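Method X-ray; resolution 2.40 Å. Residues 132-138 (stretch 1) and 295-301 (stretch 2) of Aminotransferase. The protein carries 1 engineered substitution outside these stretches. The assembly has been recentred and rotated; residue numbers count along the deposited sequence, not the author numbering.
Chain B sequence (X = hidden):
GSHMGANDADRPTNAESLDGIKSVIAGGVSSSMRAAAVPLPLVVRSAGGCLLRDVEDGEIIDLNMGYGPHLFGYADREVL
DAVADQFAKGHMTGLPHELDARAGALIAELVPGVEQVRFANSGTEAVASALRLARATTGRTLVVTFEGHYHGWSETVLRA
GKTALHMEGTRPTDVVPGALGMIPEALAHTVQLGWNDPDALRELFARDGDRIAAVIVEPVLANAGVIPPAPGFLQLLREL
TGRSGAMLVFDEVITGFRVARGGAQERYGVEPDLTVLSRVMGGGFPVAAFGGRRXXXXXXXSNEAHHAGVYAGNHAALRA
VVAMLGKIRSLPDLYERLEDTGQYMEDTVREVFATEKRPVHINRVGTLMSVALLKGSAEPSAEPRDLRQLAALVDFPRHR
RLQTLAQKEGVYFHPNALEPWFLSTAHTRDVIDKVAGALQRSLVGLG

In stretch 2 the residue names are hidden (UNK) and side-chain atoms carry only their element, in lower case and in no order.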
# COMPACT_ATOMS: atom_id res chain seq x y z
N ARG B 132 -15.41 -2.65 -3.24
CA ARG B 132 -16.25 -1.47 -3.22
C ARG B 132 -16.86 -1.28 -4.60
O ARG B 132 -18.04 -0.93 -4.72
CB ARG B 132 -15.48 -0.24 -2.79
CG ARG B 132 -15.30 -0.10 -1.29
CD ARG B 132 -14.62 1.21 -0.98
NE ARG B 132 -14.27 1.31 0.43
CZ ARG B 132 -13.36 2.16 0.94
NH1 ARG B 132 -12.72 3.02 0.18
NH2 ARG B 132 -13.11 2.13 2.25
N LEU B 133 -16.07 -1.49 -5.65
CA LEU B 133 -16.58 -1.33 -7.03
C LEU B 133 -17.73 -2.28 -7.28
O LEU B 133 -18.74 -1.88 -7.83
CB LEU B 133 -15.46 -1.57 -8.04
CG LEU B 133 -15.81 -1.48 -9.53
CD1 LEU B 133 -16.38 -0.09 -9.85
CD2 LEU B 133 -14.60 -1.77 -10.40
N ALA B 134 -17.59 -3.53 -6.81
CA ALA B 134 -18.66 -4.52 -6.97
C ALA B 134 -19.94 -4.15 -6.17
O ALA B 134 -21.08 -4.35 -6.66
CB ALA B 134 -18.17 -5.90 -6.57
N ARG B 135 -19.77 -3.66 -4.95
CA ARG B 135 -20.92 -3.21 -4.15
C ARG B 135 -21.58 -2.02 -4.83
O ARG B 135 -22.82 -1.96 -4.95
CB ARG B 135 -20.51 -2.88 -2.71
CG ARG B 135 -20.02 -4.09 -1.92
CD ARG B 135 -19.51 -3.69 -0.54
NE ARG B 135 -19.63 -4.80 0.41
CZ ARG B 135 -18.63 -5.43 1.05
NH1 ARG B 135 -17.35 -5.06 0.87
NH2 ARG B 135 -18.95 -6.45 1.90
N ALA B 136 -20.77 -1.04 -5.26
CA ALA B 136 -21.31 0.17 -5.91
C ALA B 136 -22.04 -0.15 -7.23
O ALA B 136 -23.08 0.46 -7.53
CB ALA B 136 -20.23 1.19 -6.16
N THR B 137 -21.51 -1.11 -7.98
CA THR B 137 -21.99 -1.43 -9.30
C THR B 137 -23.32 -2.21 -9.24
O THR B 137 -24.24 -1.95 -10.00
CB THR B 137 -20.89 -2.21 -10.09
OG1 THR B 137 -19.73 -1.39 -10.22
CG2 THR B 137 -21.34 -2.60 -11.51
N THR B 138 -23.37 -3.20 -8.37
CA THR B 138 -24.54 -4.04 -8.23
C THR B 138 -25.59 -3.42 -7.33
O THR B 138 -26.74 -3.84 -7.32
CB THR B 138 -24.16 -5.39 -7.61
OG1 THR B 138 -23.49 -5.17 -6.36
CG2 THR B 138 -23.24 -6.17 -8.53
N UNK B 295 -17.25 -2.76 -19.37
CA UNK B 295 -18.53 -2.79 -18.68
C UNK B 295 -18.35 -2.87 -17.15
O UNK B 295 -18.87 -2.04 -16.42
c UNK B 295 -21.79 -2.85 -19.15
c UNK B 295 -19.43 -3.94 -19.19
n UNK B 295 -21.48 -4.53 -17.79
n UNK B 295 -22.93 -3.09 -18.42
c UNK B 295 -20.87 -3.78 -18.77
c UNK B 295 -22.72 -4.11 -17.61
N UNK B 296 -17.57 -3.83 -16.68
CA UNK B 296 -17.33 -4.01 -15.24
C UNK B 296 -16.64 -2.79 -14.62
O UNK B 296 -16.84 -2.51 -13.43
c UNK B 296 -16.52 -5.27 -14.98
N UNK B 297 -15.84 -2.07 -15.41
CA UNK B 297 -15.10 -0.91 -14.91
C UNK B 297 -15.80 0.44 -15.10
O UNK B 297 -15.18 1.48 -14.88
s UNK B 297 -12.44 -1.98 -13.43
c UNK B 297 -12.81 -2.04 -15.19
c UNK B 297 -11.10 -0.78 -13.44
c UNK B 297 -13.70 -0.86 -15.57
N UNK B 298 -17.06 0.41 -15.49
CA UNK B 298 -17.76 1.61 -15.97
C UNK B 298 -17.89 2.71 -14.91
O UNK B 298 -17.86 3.89 -15.25
c UNK B 298 -21.48 0.29 -16.06
c UNK B 298 -19.15 1.24 -16.56
n UNK B 298 -22.33 -2.95 -14.54
n UNK B 298 -21.48 -1.07 -15.53
n UNK B 298 -23.67 -1.13 -14.82
c UNK B 298 -20.26 1.03 -15.51
c UNK B 298 -22.50 -1.70 -14.96
N UNK B 299 -18.06 2.34 -13.64
CA UNK B 299 -18.21 3.37 -12.61
C UNK B 299 -16.89 4.07 -12.29
O UNK B 299 -16.89 5.15 -11.68
c UNK B 299 -20.25 2.26 -11.64
s UNK B 299 -21.22 2.03 -10.13
c UNK B 299 -21.74 3.71 -9.77
c UNK B 299 -18.86 2.81 -11.36
N UNK B 300 -15.77 3.47 -12.67
CA UNK B 300 -14.48 4.11 -12.49
C UNK B 300 -14.12 4.93 -13.69
O UNK B 300 -13.35 5.88 -13.59
c UNK B 300 -13.47 2.51 -10.77
c UNK B 300 -13.39 3.08 -12.17
c UNK B 300 -13.26 3.58 -9.71
c UNK B 300 -12.44 1.40 -10.57
N UNK B 301 -14.63 4.55 -14.87
CA UNK B 301 -14.40 5.32 -16.11
C UNK B 301 -15.10 6.64 -15.99
O UNK B 301 -14.61 7.64 -16.48
c UNK B 301 -14.89 4.56 -17.34
O HOH W 1 -18.26 -0.52 -12.69

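Position 295 carries six side-chain atoms: one carbon leading into a five-membered ring of three carbons and two nitrogens, none touching stretch 1. That is an imidazole, so the residue is His-295. The closest approach, His-295 CE1 to Thr-137 CG2, is 6.4 Å, too far for contact. Its backbone opens a type I beta turn that runs to position 298.

Position 296 has a single side-chain carbon, a methyl that touches nothing on stretch 1, which defines Ala-296. CA-to-CB points sideways, and Ala-296 CB stays 6.1 Å from Leu-133 CD2, the nearest atom of stretch 1, so the residue contributes through its backbone: Ala-296 O lies 3.8 Å from Leu-133 CD2. The same carbonyl accepts a hydrogen bond from water 1, with 2.6 Å between Ala-296 O and the water oxygen.

At position 297 the side chain is an unbranched run of two carbons, a sulfur and a terminal carbon; the sulfur lies 3.7 Å from Leu-133 CD2. A thioether of this length identifies Met-297. All three chi angles are m (-65°, -65°, -81°), and although CA-to-CB points away from stretch 1, the folded chain makes that sulfur contact. The residue occupies the N-cap position, and its carbonyl accepts backbone hydrogen bonds from the amides of positions 300 and 301.

Position 298 shows three carbons, a nitrogen, then a carbon bearing two further nitrogens, one of them 3.2 Å from Thr-137 CG2. This is a guanidinium, hence Arg-298. Its NE donates to His-295 O at 2.9 Å with an N-H...acceptor angle of 155°, tying the side chain back to the turn. CA-to-CB points sideways, but the end of the side chain comes nearer stretch 1: Thr-137 CG2 sits over one face of the guanidinium.

Position 299 again has two carbons, a sulfur and one carbon in an unbranched chain, the sulfur 3.6 Å from both Ala-136 O and Thr-137 CA, giving Met-299. Here CA-to-CB points toward stretch 1, and the rotamer is m, t, p. Closer to the backbone, Met-299 CB packs 4.1 Å from Leu-133 CD1.

Position 300 holds four carbons forked at the second, with a terminal carbon 3.8 Å from Leu-133 CD2, the pattern of Leu-300. With chi1 m and chi2 t, its end approaches stretch 1 more closely than its sideways CA-to-CB bond suggests.

Position 301 has one side-chain carbon, out of reach of stretch 1, and is Ala-301.

The contact is mainly apolar and buries 333 Å² in total. Leu-133 is its largest contributor, covered over 88 Å², and touches both methionines and Leu-300. No direct hydrogen bond joins the stretches; water 1 makes the polar link instead. It donates to Thr-137 OG1 at 3.0 Å from its oxygen and to Ala-296 O, and accepts from Met-299 N at 3.0 Å. Thr-137 OG1 in turn donates to Leu-133 O at 2.6 Å, so the hydroxyl donates to a carbonyl that also accepts the backbone bond from Thr-137 N, and receives a hydrogen bond from the bridging water.

Stretch 2 (295-301) HAMRMLA
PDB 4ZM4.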